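Local coordinates for glucokinase (Streptomyces griseus, PDB 3VGL), which probably catalyses the transfer of a phosphate from ATP to D-glucose, giving glucose 6-phosphate and ADP, as a zinc-containing kinase of the ROK family, at residues T12-G17 with V31-T36; N107-G112 with G299-V304; I128-G133 with Q177-R182; G63-V68 with E103-A108. All blocks are in the same frame, centred on the assembly; numbering follows the deposited sequence.

Contact 1 (T12-G17 with V31-T36); sequences TKIAAG and VATPPT. With ANP (phosphoaminophosphonic acid-adenylate ester), chain E.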
loop_
_atom_site.group_PDB
_atom_site.type_symbol
_atom_site.label_atom_id
_atom_site.label_comp_id
_atom_site.label_asym_id
_atom_site.label_seq_id
_atom_site.Cartn_x
_atom_site.Cartn_y
_atom_site.Cartn_z
ATOM N N THR A 12 -26.628 -6.282 10.074
ATOM C CA THR A 12 -27.419 -7.313 9.407
ATOM C C THR A 12 -28.566 -7.785 10.298
ATOM O O THR A 12 -29.693 -7.934 9.827
ATOM C CB THR A 12 -26.511 -8.521 8.985
ATOM O OG1 THR A 12 -25.470 -8.035 8.123
ATOM C CG2 THR A 12 -27.282 -9.581 8.217
ATOM N N LYS A 13 -28.269 -8.007 11.581
ATOM C CA LYS A 13 -29.195 -8.682 12.496
ATOM C C LYS A 13 -29.441 -7.909 13.775
ATOM O O LYS A 13 -28.546 -7.265 14.317
ATOM C CB LYS A 13 -28.620 -10.043 12.917
ATOM C CG LYS A 13 -28.176 -10.954 11.798
ATOM C CD LYS A 13 -27.099 -11.889 12.325
ATOM C CE LYS A 13 -26.574 -12.788 11.231
ATOM N NZ LYS A 13 -25.614 -13.784 11.771
ATOM N N ILE A 14 -30.664 -8.031 14.284
ATOM C CA ILE A 14 -30.982 -7.625 15.643
ATOM C C ILE A 14 -31.234 -8.880 16.473
ATOM O O ILE A 14 -31.959 -9.784 16.044
ATOM C CB ILE A 14 -32.235 -6.695 15.667
ATOM C CG1 ILE A 14 -31.902 -5.347 15.012
ATOM C CG2 ILE A 14 -32.742 -6.513 17.102
ATOM C CD1 ILE A 14 -33.138 -4.496 14.692
ATOM N N ALA A 15 -30.603 -8.957 17.638
ATOM C CA ALA A 15 -30.821 -10.079 18.556
ATOM C C ALA A 15 -31.067 -9.571 19.957
ATOM O O ALA A 15 -30.355 -8.700 20.445
ATOM C CB ALA A 15 -29.643 -11.013 18.545
ATOM N N ALA A 16 -32.076 -10.142 20.621
ATOM C CA ALA A 16 -32.366 -9.738 21.979
ATOM C C ALA A 16 -32.582 -10.958 22.852
ATOM O O ALA A 16 -32.912 -12.049 22.365
ATOM C CB ALA A 16 -33.580 -8.822 22.031
ATOM N N GLY A 17 -32.357 -10.770 24.139
ATOM C CA GLY A 17 -32.647 -11.824 25.095
ATOM C C GLY A 17 -32.688 -11.328 26.506
ATOM O O GLY A 17 -32.083 -10.314 26.842
ATOM N N VAL A 31 -34.369 -10.792 14.566
ATOM C CA VAL A 31 -35.041 -10.224 13.390
ATOM C C VAL A 31 -33.985 -9.495 12.569
ATOM O O VAL A 31 -33.001 -9.032 13.128
ATOM C CB VAL A 31 -36.216 -9.276 13.779
ATOM C CG1 VAL A 31 -35.733 -7.993 14.432
ATOM C CG2 VAL A 31 -37.088 -8.953 12.568
ATOM N N ALA A 32 -34.198 -9.381 11.258
ATOM C CA ALA A 32 -33.271 -8.636 10.402
ATOM C C ALA A 32 -33.321 -7.140 10.721
ATOM O O ALA A 32 -34.379 -6.578 11.025
ATOM C CB ALA A 32 -33.572 -8.886 8.912
ATOM N N THR A 33 -32.162 -6.495 10.659
ATOM C CA THR A 33 -32.083 -5.058 10.852
ATOM C C THR A 33 -32.727 -4.338 9.673
ATOM O O THR A 33 -32.290 -4.503 8.533
ATOM C CB THR A 33 -30.623 -4.625 11.016
ATOM O OG1 THR A 33 -30.041 -5.458 12.029
ATOM C CG2 THR A 33 -30.540 -3.164 11.420
ATOM N N PRO A 34 -33.764 -3.532 9.947
ATOM C CA PRO A 34 -34.413 -2.754 8.887
ATOM C C PRO A 34 -33.517 -1.626 8.374
ATOM O O PRO A 34 -32.588 -1.212 9.072
ATOM C CB PRO A 34 -35.639 -2.163 9.593
ATOM C CG PRO A 34 -35.844 -2.977 10.798
ATOM C CD PRO A 34 -34.466 -3.383 11.233
ATOM N N PRO A 35 -33.808 -1.119 7.160
ATOM C CA PRO A 35 -32.959 -0.112 6.528
ATOM C C PRO A 35 -33.095 1.333 7.031
ATOM O O PRO A 35 -32.232 2.164 6.718
ATOM C CB PRO A 35 -33.349 -0.213 5.047
ATOM C CG PRO A 35 -34.741 -0.677 5.056
ATOM C CD PRO A 35 -34.869 -1.590 6.250
ATOM N N THR A 36 -34.150 1.649 7.780
ATOM C CA THR A 36 -34.326 3.031 8.270
ATOM C C THR A 36 -34.294 3.097 9.788
ATOM O O THR A 36 -34.642 2.126 10.465
ATOM C CB THR A 36 -35.652 3.684 7.789
ATOM O OG1 THR A 36 -36.768 2.998 8.367
ATOM C CG2 THR A 36 -35.762 3.688 6.247
HETATM P PB ANP E . -24.221 -8.275 12.650
HETATM O O1B ANP E . -22.993 -7.577 12.056
HETATM O O2B ANP E . -25.550 -7.823 12.118
HETATM N N3B ANP E . -24.229 -8.054 14.350
HETATM P PA ANP E . -22.966 -10.895 12.332
HETATM O O1A ANP E . -23.599 -12.285 12.214
HETATM O O2A ANP E . -22.047 -10.584 13.473
HETATM O O3A ANP E . -24.175 -9.829 12.254
HETATM O "O5'" ANP E . -22.164 -10.552 10.980
HETATM C "C5'" ANP E . -22.758 -10.711 9.687
HETATM C "C4'" ANP E . -21.671 -10.966 8.666
HETATM O "O4'" ANP E . -20.839 -12.054 9.093
HETATM C "C3'" ANP E . -22.279 -11.377 7.348
HETATM O "O3'" ANP E . -21.350 -11.012 6.324
HETATM C "C2'" ANP E . -22.323 -12.876 7.492
HETATM O "O2'" ANP E . -22.334 -13.532 6.236
HETATM C "C1'" ANP E . -21.065 -13.205 8.282
HETATM N N9 ANP E . -21.293 -14.319 9.220
HETATM C C8 ANP E . -22.105 -14.343 10.292
HETATM N N7 ANP E . -22.037 -15.560 10.921
HETATM C C5 ANP E . -21.142 -16.288 10.231
HETATM C C6 ANP E . -20.579 -17.667 10.304
HETATM N N6 ANP E . -20.954 -18.524 11.289
HETATM N N1 ANP E . -19.658 -18.011 9.379
HETATM C C2 ANP E . -19.249 -17.196 8.375
HETATM N N3 ANP E . -19.732 -15.938 8.245
HETATM C C4 ANP E . -20.649 -15.474 9.117
HETATM O O HOH W 1 -30.729 -6.628 7.578
#
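I14 and V31 form a hydrogen-bonded pair of antiparallel strands, with I14 N giving to V31 O at 2.8 Å and V31 N returning a bond to I14 O at 3.0 Å. One step on, K13 and A32 make a non-hydrogen-bonded pair. Just beyond it, T33 N reaches T12 O at 3.0 Å. The same T12 O also accepts from a water that donates to T33 O, a second tie where the hairpin opens.

On one face of the sheet I14 CB rests 3.9 Å from V31 CG1, and I14 CD1 extends to P34 CD, the two side chains crossing at about a right angle. Branched and ring-shaped apolar groups suit this face because helix 37-52 packs on it, with A43 touching both I14 and P34. The T33 hydroxyl, set beside its own backbone N (chi1 -51°), lies close to the K13 backbone but bonds to G10 O. K13 points away from the partner strand. Its chain, extended beyond CG, carries NZ to within 2.6 Å of O1A of the nucleotide analogue, while T12 N and K13 N both donate to its O2B. A hairpin strand that follows a tight loop gripping the beta-phosphate through backbone N-H groups is the phosphate-1 element of the actin-like ATPase fold.

Contact 2 (N107-G112 with G299-V304); sequences NAAAWG and GKAGLV. With NA (sodium ion), chain C.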
loop_
_atom_site.group_PDB
_atom_site.type_symbol
_atom_site.label_atom_id
_atom_site.label_comp_id
_atom_site.label_asym_id
_atom_site.label_seq_id
_atom_site.Cartn_x
_atom_site.Cartn_y
_atom_site.Cartn_z
ATOM N N ASN A 107 -18.148 -2.844 22.387
ATOM C CA ASN A 107 -17.871 -2.513 23.788
ATOM C C ASN A 107 -18.657 -3.478 24.673
ATOM O O ASN A 107 -18.120 -4.075 25.594
ATOM C CB ASN A 107 -18.286 -1.078 24.114
ATOM C CG ASN A 107 -17.347 -0.036 23.545
ATOM O OD1 ASN A 107 -16.373 -0.345 22.818
ATOM N ND2 ASN A 107 -17.634 1.213 23.857
ATOM N N ALA A 108 -19.920 -3.693 24.310
ATOM C CA ALA A 108 -20.794 -4.588 25.085
ATOM C C ALA A 108 -20.296 -6.041 25.006
ATOM O O ALA A 108 -20.237 -6.748 26.026
ATOM C CB ALA A 108 -22.233 -4.454 24.614
ATOM N N ALA A 109 -19.876 -6.478 23.817
ATOM C CA ALA A 109 -19.310 -7.827 23.665
ATOM C C ALA A 109 -18.067 -8.018 24.551
ATOM O O ALA A 109 -17.918 -9.063 25.190
ATOM C CB ALA A 109 -18.971 -8.109 22.187
ATOM N N ALA A 110 -17.170 -7.023 24.564
ATOM C CA ALA A 110 -15.980 -7.071 25.418
ATOM C C ALA A 110 -16.375 -7.260 26.884
ATOM O O ALA A 110 -15.825 -8.124 27.597
ATOM C CB ALA A 110 -15.151 -5.804 25.251
ATOM N N TRP A 111 -17.327 -6.444 27.322
ATOM C CA TRP A 111 -17.824 -6.531 28.688
ATOM C C TRP A 111 -18.433 -7.920 28.977
ATOM O O TRP A 111 -18.143 -8.526 30.030
ATOM C CB TRP A 111 -18.809 -5.388 28.967
ATOM C CG TRP A 111 -19.266 -5.382 30.392
ATOM C CD1 TRP A 111 -20.490 -5.764 30.864
ATOM C CD2 TRP A 111 -18.484 -5.011 31.537
ATOM N NE1 TRP A 111 -20.520 -5.649 32.245
ATOM C CE2 TRP A 111 -19.307 -5.186 32.679
ATOM C CE3 TRP A 111 -17.167 -4.550 31.711
ATOM C CZ2 TRP A 111 -18.853 -4.905 33.981
ATOM C CZ3 TRP A 111 -16.717 -4.275 33.000
ATOM C CH2 TRP A 111 -17.569 -4.449 34.118
ATOM N N GLY A 112 -19.260 -8.433 28.062
ATOM C CA GLY A 112 -19.877 -9.769 28.242
ATOM C C GLY A 112 -18.821 -10.848 28.399
ATOM O O GLY A 112 -18.922 -11.709 29.261
ATOM N N GLY A 299 -21.420 -15.130 19.046
ATOM C CA GLY A 299 -22.144 -13.959 18.557
ATOM C C GLY A 299 -23.105 -13.348 19.565
ATOM O O GLY A 299 -23.587 -12.228 19.360
ATOM N N LYS A 300 -23.380 -14.062 20.656
ATOM C CA LYS A 300 -24.261 -13.542 21.700
ATOM C C LYS A 300 -23.587 -12.669 22.763
ATOM O O LYS A 300 -24.250 -12.165 23.664
ATOM C CB LYS A 300 -25.030 -14.696 22.373
ATOM C CG LYS A 300 -25.779 -15.552 21.380
ATOM C CD LYS A 300 -26.167 -16.906 21.990
ATOM C CE LYS A 300 -27.603 -17.296 21.604
ATOM N NZ LYS A 300 -27.931 -17.068 20.157
ATOM N N ALA A 301 -22.271 -12.461 22.659
ATOM C CA ALA A 301 -21.573 -11.706 23.687
ATOM C C ALA A 301 -22.126 -10.294 23.859
ATOM O O ALA A 301 -22.172 -9.770 24.964
ATOM C CB ALA A 301 -20.052 -11.651 23.384
ATOM N N GLY A 302 -22.477 -9.655 22.747
ATOM C CA GLY A 302 -22.927 -8.279 22.780
ATOM C C GLY A 302 -24.248 -8.131 23.518
ATOM O O GLY A 302 -24.416 -7.210 24.322
ATOM N N LEU A 303 -25.183 -9.041 23.266
ATOM C CA LEU A 303 -26.477 -8.911 23.946
ATOM C C LEU A 303 -26.334 -9.194 25.435
ATOM O O LEU A 303 -26.942 -8.516 26.260
ATOM C CB LEU A 303 -27.593 -9.724 23.278
ATOM C CG LEU A 303 -27.834 -11.211 23.454
ATOM C CD1 LEU A 303 -28.478 -11.551 24.826
ATOM C CD2 LEU A 303 -28.750 -11.708 22.353
ATOM N N VAL A 304 -25.483 -10.167 25.782
ATOM C CA VAL A 304 -25.196 -10.454 27.198
ATOM C C VAL A 304 -24.515 -9.254 27.869
ATOM O O VAL A 304 -24.931 -8.782 28.931
ATOM C CB VAL A 304 -24.360 -11.735 27.367
ATOM C CG1 VAL A 304 -23.909 -11.918 28.833
ATOM C CG2 VAL A 304 -25.171 -12.963 26.874
HETATM NA NA NA C . -16.323 -0.415 20.307
HETATM O O HOH W 2 -16.761 1.943 19.799
HETATM O O HOH W 3 -16.479 -0.822 17.924
#
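A109 and A301 meet methyl to methyl, their CB atoms 3.9 Å apart, where helix 105-116 lies against the first turn of helix 301-311. The A301 methyl also sits near the backbone O of A109, and the A109 methyl near the backbone N of G302. With so little side chain on either surface the backbones themselves come together: G302 CA is 3.7 Å from A109 N, and the CA atoms of A109 and G302 are only 3.8 Å apart. G302 brings bare backbone to the contact, and the A108 methyl fills in beside it, 3.5 Å from G302 O.

This is close helix-helix packing on alanine and glycine, and it joins the two halves of the actin-like fold. Helix 105-116 leads from strand 100-104 of one sheet to strand 125-130 of the other, whereas helix 301-311 follows strand 291-294 of the second sheet.

One turn along, G112 CA faces A301 O at 4.0 Å; a beta carbon on G112 would run into that oxygen. No hydrogen bond crosses between the segments, and the carbonyls of N107 and A108 are used inside their own helix, by W111 N and G112 N. At the other end, N107 turns its amide from the interface, CG beside the backbone N (chi1 -74°), and binds the sodium ion through OD1 at 2.5 Å.

Contact 3 (I128-G133 with Q177-R182); sequences ITLGTG and QYASGR. With ANP (phosphoaminophosphonic acid-adenylate ester), chain E.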
loop_
_atom_site.group_PDB
_atom_site.type_symbol
_atom_site.label_atom_id
_atom_site.label_comp_id
_atom_site.label_asym_id
_atom_site.label_seq_id
_atom_site.Cartn_x
_atom_site.Cartn_y
_atom_site.Cartn_z
ATOM N N ILE A 128 -12.163 -7.960 19.531
ATOM C CA ILE A 128 -12.576 -7.552 18.185
ATOM C C ILE A 128 -13.765 -8.394 17.802
ATOM O O ILE A 128 -13.832 -9.577 18.156
ATOM C CB ILE A 128 -11.474 -7.673 17.092
ATOM C CG1 ILE A 128 -11.095 -9.127 16.783
ATOM C CG2 ILE A 128 -10.247 -6.875 17.495
ATOM C CD1 ILE A 128 -10.284 -9.267 15.458
ATOM N N THR A 129 -14.725 -7.785 17.120
ATOM C CA THR A 129 -15.846 -8.566 16.604
ATOM C C THR A 129 -15.807 -8.526 15.086
ATOM O O THR A 129 -15.537 -7.472 14.486
ATOM C CB THR A 129 -17.208 -8.091 17.126
ATOM O OG1 THR A 129 -17.444 -6.734 16.728
ATOM C CG2 THR A 129 -17.276 -8.211 18.674
ATOM N N LEU A 130 -16.036 -9.684 14.474
ATOM C CA LEU A 130 -16.036 -9.816 13.018
ATOM C C LEU A 130 -17.443 -10.134 12.563
ATOM O O LEU A 130 -17.957 -11.209 12.838
ATOM C CB LEU A 130 -15.085 -10.953 12.609
ATOM C CG LEU A 130 -13.614 -10.781 12.990
ATOM C CD1 LEU A 130 -12.838 -12.041 12.642
ATOM C CD2 LEU A 130 -13.010 -9.547 12.278
ATOM N N GLY A 131 -18.049 -9.200 11.843
ATOM C CA GLY A 131 -19.467 -9.318 11.444
ATOM C C GLY A 131 -19.699 -8.493 10.206
ATOM O O GLY A 131 -18.893 -8.527 9.269
ATOM N N THR A 132 -20.794 -7.734 10.190
ATOM C CA THR A 132 -21.023 -6.796 9.086
ATOM C C THR A 132 -19.842 -5.849 8.952
ATOM O O THR A 132 -19.407 -5.524 7.835
ATOM C CB THR A 132 -22.292 -5.990 9.336
ATOM O OG1 THR A 132 -23.371 -6.913 9.447
ATOM C CG2 THR A 132 -22.601 -5.059 8.173
ATOM N N GLY A 133 -19.362 -5.409 10.112
ATOM C CA GLY A 133 -18.160 -4.593 10.205
ATOM C C GLY A 133 -17.187 -5.219 11.191
ATOM O O GLY A 133 -17.319 -6.373 11.569
ATOM N N GLN A 177 -12.733 -3.291 6.121
ATOM C CA GLN A 177 -12.898 -3.708 4.717
ATOM C C GLN A 177 -12.078 -4.943 4.369
ATOM O O GLN A 177 -12.347 -5.574 3.352
ATOM C CB GLN A 177 -12.557 -2.553 3.757
ATOM C CG GLN A 177 -13.494 -1.359 3.927
ATOM C CD GLN A 177 -14.934 -1.768 3.755
ATOM O OE1 GLN A 177 -15.279 -2.544 2.825
ATOM N NE2 GLN A 177 -15.784 -1.291 4.652
ATOM N N TYR A 178 -11.115 -5.283 5.250
ATOM C CA TYR A 178 -10.201 -6.427 5.039
ATOM C C TYR A 178 -10.452 -7.561 6.011
ATOM O O TYR A 178 -10.142 -8.715 5.708
ATOM C CB TYR A 178 -8.734 -5.969 5.133
ATOM C CG TYR A 178 -8.433 -4.895 4.108
ATOM C CD1 TYR A 178 -8.092 -5.239 2.806
ATOM C CD2 TYR A 178 -8.617 -3.545 4.423
ATOM C CE1 TYR A 178 -7.856 -4.254 1.836
ATOM C CE2 TYR A 178 -8.379 -2.551 3.466
ATOM C CZ TYR A 178 -8.017 -2.929 2.185
ATOM O OH TYR A 178 -7.789 -1.990 1.180
ATOM N N ALA A 179 -11.008 -7.233 7.171
ATOM C CA ALA A 179 -11.314 -8.271 8.169
ATOM C C ALA A 179 -12.714 -8.019 8.726
ATOM O O ALA A 179 -12.933 -7.068 9.507
ATOM C CB ALA A 179 -10.282 -8.248 9.297
ATOM N N SER A 180 -13.646 -8.859 8.306
ATOM C CA SER A 180 -15.032 -8.804 8.756
ATOM C C SER A 180 -15.703 -10.000 8.107
ATOM O O SER A 180 -15.091 -10.684 7.254
ATOM C CB SER A 180 -15.710 -7.500 8.304
ATOM O OG SER A 180 -16.028 -7.555 6.912
ATOM N N GLY A 181 -16.942 -10.273 8.515
ATOM C CA GLY A 181 -17.752 -11.311 7.820
ATOM C C GLY A 181 -18.003 -10.915 6.368
ATOM O O GLY A 181 -17.967 -11.755 5.470
ATOM N N ARG A 182 -18.234 -9.624 6.129
ATOM C CA ARG A 182 -18.440 -9.160 4.755
ATOM C C ARG A 182 -17.208 -9.368 3.897
ATOM O O ARG A 182 -17.353 -9.737 2.733
ATOM C CB ARG A 182 -18.910 -7.698 4.680
ATOM C CG ARG A 182 -20.345 -7.523 4.995
ATOM C CD ARG A 182 -20.811 -6.127 4.618
ATOM N NE ARG A 182 -22.258 -6.056 4.806
ATOM C CZ ARG A 182 -22.951 -4.925 4.813
ATOM N NH1 ARG A 182 -24.263 -4.955 4.995
ATOM N NH2 ARG A 182 -22.322 -3.769 4.646
HETATM P PB ANP E . -24.221 -8.275 12.650
HETATM O O1B ANP E . -22.993 -7.577 12.056
HETATM O O2B ANP E . -25.550 -7.823 12.118
HETATM N N3B ANP E . -24.229 -8.054 14.350
HETATM P PA ANP E . -22.966 -10.895 12.332
HETATM O O1A ANP E . -23.599 -12.285 12.214
HETATM O O2A ANP E . -22.047 -10.584 13.473
HETATM O O3A ANP E . -24.175 -9.829 12.254
HETATM O "O5'" ANP E . -22.164 -10.552 10.980
HETATM C "C5'" ANP E . -22.758 -10.711 9.687
HETATM C "C4'" ANP E . -21.671 -10.966 8.666
HETATM O "O4'" ANP E . -20.839 -12.054 9.093
HETATM C "C3'" ANP E . -22.279 -11.377 7.348
HETATM O "O3'" ANP E . -21.350 -11.012 6.324
HETATM C "C2'" ANP E . -22.323 -12.876 7.492
HETATM O "O2'" ANP E . -22.334 -13.532 6.236
HETATM C "C1'" ANP E . -21.065 -13.205 8.282
HETATM N N9 ANP E . -21.293 -14.319 9.220
HETATM C C8 ANP E . -22.105 -14.343 10.292
HETATM N N7 ANP E . -22.037 -15.560 10.921
HETATM C C5 ANP E . -21.142 -16.288 10.231
HETATM C C6 ANP E . -20.579 -17.667 10.304
HETATM N N6 ANP E . -20.954 -18.524 11.289
HETATM N N1 ANP E . -19.658 -18.011 9.379
HETATM C C2 ANP E . -19.249 -17.196 8.375
HETATM N N3 ANP E . -19.732 -15.938 8.245
HETATM C C4 ANP E . -20.649 -15.474 9.117
#
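T132 lays its CG2 methyl over the guanidinium of R182, 3.4 Å above the plane and over its centre. The two side chains run alongside each other, R182 extended from CG to NE, and its CD passes 3.6 Å from T132 O. The threonine works in two directions: chi1 of -59° puts OG1 beside the backbone N, and from there both OG1 (2.7 Å) and T132 N (2.9 Å) donate to O1B of the nucleotide analogue. OG1 is also hydrogen-bonded to T12 OG1. An alanine here would probably leave the T12 hydroxyl without its mate, weaken the grip on the beta-phosphate and open a gap against the guanidinium.

Behind T132, G131 O accepts two weak bonds from the start of helix 181-194, from G181 N at 2.7 Å with a bent angle of 127° and from R182 N at 3.4 Å. Glycine suits both sides, since a beta carbon on G131 would strike phosphate oxygen O2A and one on G181 would strike ribose O4'. S180, the N-cap, turns OG to A183 N, while its CB packs on G131 O. Deeper in, L130 CD2 lies 3.7 Å from A179 O. A glycine-rich turn leaving the first strand of the second sheet to hold the beta-phosphate is the phosphate-2 loop of actin-like kinases, with a helix start bordering the ribose beside it.

Contact 4 (G63-V68 with E103-A108); sequences GAAGYV and ENDANA. With NA (sodium ion), chain C; BGC (beta-D-glucopyranose), chain D.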
loop_
_atom_site.group_PDB
_atom_site.type_symbol
_atom_site.label_atom_id
_atom_site.label_comp_id
_atom_site.label_asym_id
_atom_site.label_seq_id
_atom_site.Cartn_x
_atom_site.Cartn_y
_atom_site.Cartn_z
ATOM N N GLY A 63 -26.777 -2.815 22.618
ATOM C CA GLY A 63 -25.425 -2.769 22.008
ATOM C C GLY A 63 -25.619 -2.380 20.552
ATOM O O GLY A 63 -26.147 -3.173 19.773
ATOM N N ALA A 64 -25.208 -1.160 20.191
ATOM C CA ALA A 64 -25.504 -0.612 18.886
ATOM C C ALA A 64 -24.246 -0.579 18.030
ATOM O O ALA A 64 -23.220 -0.124 18.498
ATOM C CB ALA A 64 -26.049 0.813 19.040
ATOM N N ALA A 65 -24.361 -1.005 16.772
ATOM C CA ALA A 65 -23.223 -1.004 15.843
ATOM C C ALA A 65 -22.923 0.408 15.296
ATOM O O ALA A 65 -23.116 0.699 14.113
ATOM C CB ALA A 65 -23.479 -1.978 14.715
ATOM N N GLY A 66 -22.430 1.272 16.163
ATOM C CA GLY A 66 -21.982 2.586 15.716
ATOM C C GLY A 66 -21.221 3.299 16.806
ATOM O O GLY A 66 -21.027 2.761 17.900
ATOM N N TYR A 67 -20.802 4.529 16.484
ATOM C CA TYR A 67 -20.090 5.404 17.410
ATOM C C TYR A 67 -21.124 5.913 18.414
ATOM O O TYR A 67 -22.038 6.646 18.036
ATOM C CB TYR A 67 -19.516 6.610 16.631
ATOM C CG TYR A 67 -18.240 6.349 15.823
ATOM C CD1 TYR A 67 -18.188 5.338 14.863
ATOM C CD2 TYR A 67 -17.103 7.140 16.005
ATOM C CE1 TYR A 67 -17.028 5.133 14.104
ATOM C CE2 TYR A 67 -15.928 6.936 15.243
ATOM C CZ TYR A 67 -15.906 5.906 14.326
ATOM O OH TYR A 67 -14.761 5.668 13.580
ATOM N N VAL A 68 -20.987 5.484 19.668
ATOM C CA VAL A 68 -21.897 5.883 20.751
ATOM C C VAL A 68 -21.224 6.921 21.642
ATOM O O VAL A 68 -20.033 6.799 21.964
ATOM C CB VAL A 68 -22.310 4.649 21.561
ATOM C CG1 VAL A 68 -23.171 5.056 22.793
ATOM C CG2 VAL A 68 -23.075 3.691 20.659
ATOM N N GLU A 103 -24.953 1.256 24.540
ATOM C CA GLU A 103 -23.497 1.083 24.497
ATOM C C GLU A 103 -23.134 0.695 23.068
ATOM O O GLU A 103 -23.948 0.162 22.334
ATOM C CB GLU A 103 -23.055 -0.033 25.465
ATOM C CG GLU A 103 -23.351 0.257 26.942
ATOM C CD GLU A 103 -22.236 0.981 27.691
ATOM O OE1 GLU A 103 -21.255 1.449 27.067
ATOM O OE2 GLU A 103 -22.357 1.087 28.935
ATOM N N ASN A 104 -21.894 0.929 22.663
ATOM C CA ASN A 104 -21.442 0.349 21.399
ATOM C C ASN A 104 -21.483 -1.178 21.492
ATOM O O ASN A 104 -21.171 -1.758 22.541
ATOM C CB ASN A 104 -20.041 0.873 21.074
ATOM C CG ASN A 104 -19.376 0.085 19.974
ATOM O OD1 ASN A 104 -18.632 -0.865 20.255
ATOM N ND2 ASN A 104 -19.641 0.450 18.722
ATOM N N ASP A 105 -21.855 -1.826 20.390
ATOM C CA ASP A 105 -22.038 -3.284 20.380
ATOM C C ASP A 105 -20.804 -4.076 20.737
ATOM O O ASP A 105 -20.909 -5.090 21.409
ATOM C CB ASP A 105 -22.613 -3.777 19.035
ATOM C CG ASP A 105 -21.696 -3.514 17.844
ATOM O OD1 ASP A 105 -20.939 -2.537 17.867
ATOM O OD2 ASP A 105 -21.754 -4.281 16.862
ATOM N N ALA A 106 -19.646 -3.655 20.244
ATOM C CA ALA A 106 -18.450 -4.409 20.524
ATOM C C ALA A 106 -17.880 -4.063 21.908
ATOM O O ALA A 106 -17.248 -4.891 22.542
ATOM C CB ALA A 106 -17.433 -4.195 19.403
ATOM N N ASN A 107 -18.148 -2.844 22.387
ATOM C CA ASN A 107 -17.871 -2.513 23.788
ATOM C C ASN A 107 -18.657 -3.478 24.673
ATOM O O ASN A 107 -18.120 -4.075 25.594
ATOM C CB ASN A 107 -18.286 -1.078 24.114
ATOM C CG ASN A 107 -17.347 -0.036 23.545
ATOM O OD1 ASN A 107 -16.373 -0.345 22.818
ATOM N ND2 ASN A 107 -17.634 1.213 23.857
ATOM N N ALA A 108 -19.920 -3.693 24.310
ATOM C CA ALA A 108 -20.794 -4.588 25.085
ATOM C C ALA A 108 -20.296 -6.041 25.006
ATOM O O ALA A 108 -20.237 -6.748 26.026
ATOM C CB ALA A 108 -22.233 -4.454 24.614
HETATM NA NA NA C . -16.323 -0.415 20.307
HETATM C C2 BGC D . -18.841 0.338 13.547
HETATM C C3 BGC D . -18.633 -0.040 15.012
HETATM C C4 BGC D . -19.239 -1.408 15.330
HETATM C C5 BGC D . -18.710 -2.402 14.310
HETATM C C6 BGC D . -19.287 -3.806 14.520
HETATM C C1 BGC D . -18.297 -0.788 12.674
HETATM O O1 BGC D . -18.552 -0.541 11.319
HETATM O O2 BGC D . -18.058 1.520 13.292
HETATM O O3 BGC D . -19.192 0.922 15.851
HETATM O O4 BGC D . -18.824 -1.813 16.622
HETATM O O5 BGC D . -19.003 -1.988 12.984
HETATM O O6 BGC D . -20.701 -3.794 14.417
HETATM O O HOH W 2 -16.761 1.943 19.799
HETATM O O HOH W 3 -16.479 -0.822 17.924
#
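N104 holds CG anti to its backbone N (chi1 166°), which brings the amide to the loop at G66, and D105 folds CG between backbone N and carbonyl carbon (chi1 63°), which turns the carboxylate past A65 to the sugar. N104 ND2 donates to G66 O at 2.8 Å, with the acceptor almost in the amide plane and the donor above the plane of the G66 carbonyl. It also donates to glucose O4. The other amide atom, OD1, binds sodium at 2.4 Å and caps helix 105-116 by accepting from N107 N.

The parallel strands meet through A64 N to E103 O, and A64 O takes D105 N and G66 N from opposite faces, the latter closing an inverse gamma turn at A65. G63 fits because a beta carbon would crowd D105 CA. V68 CG2 packs 3.6 Å from N104 N.

D105 OD1 accepts from glucose O4 at 2.6 Å and OD2 from O6 at 2.7 Å, with the A65 methyl beside O6. An alanine in place of D105 would probably leave both hydroxyls without this acceptor and let the C6 arm turn.

G136 O and two waters join the asparagines around the sodium, one water oxygen 2.9 Å from glucose O4. The strand-to-helix junction thus holds two of the sugar's hydroxyls, E154, H157 and E176 bonding it as well, with the carboxylate directly on O6, the oxygen that carries the phosphate in the product.

How the contacts relate
Contact 1 lies at the surface, whereas contacts 2, 3 and 4 are buried. Contacts 1 and 4 sit on the same mixed sheet, one at each outermost strand, and differ in pairing: an antiparallel hairpin beside the nucleotide, a parallel pair beside the glucose. Contact 3 belongs to the other sheet and meets contact 1 beside the beta-phosphate, hydroxyl to hydroxyl between T12 and T132. Contacts 2 and 4 share N107, A108, the sodium ion and helix 105-116, polar at its start and apolar where it packs on helix 301-311. Helix 105-116 also touches strand 125-130, A109 against T129, bringing contact 3 alongside. Contact 2 alone has no hydrogen bond between its segments.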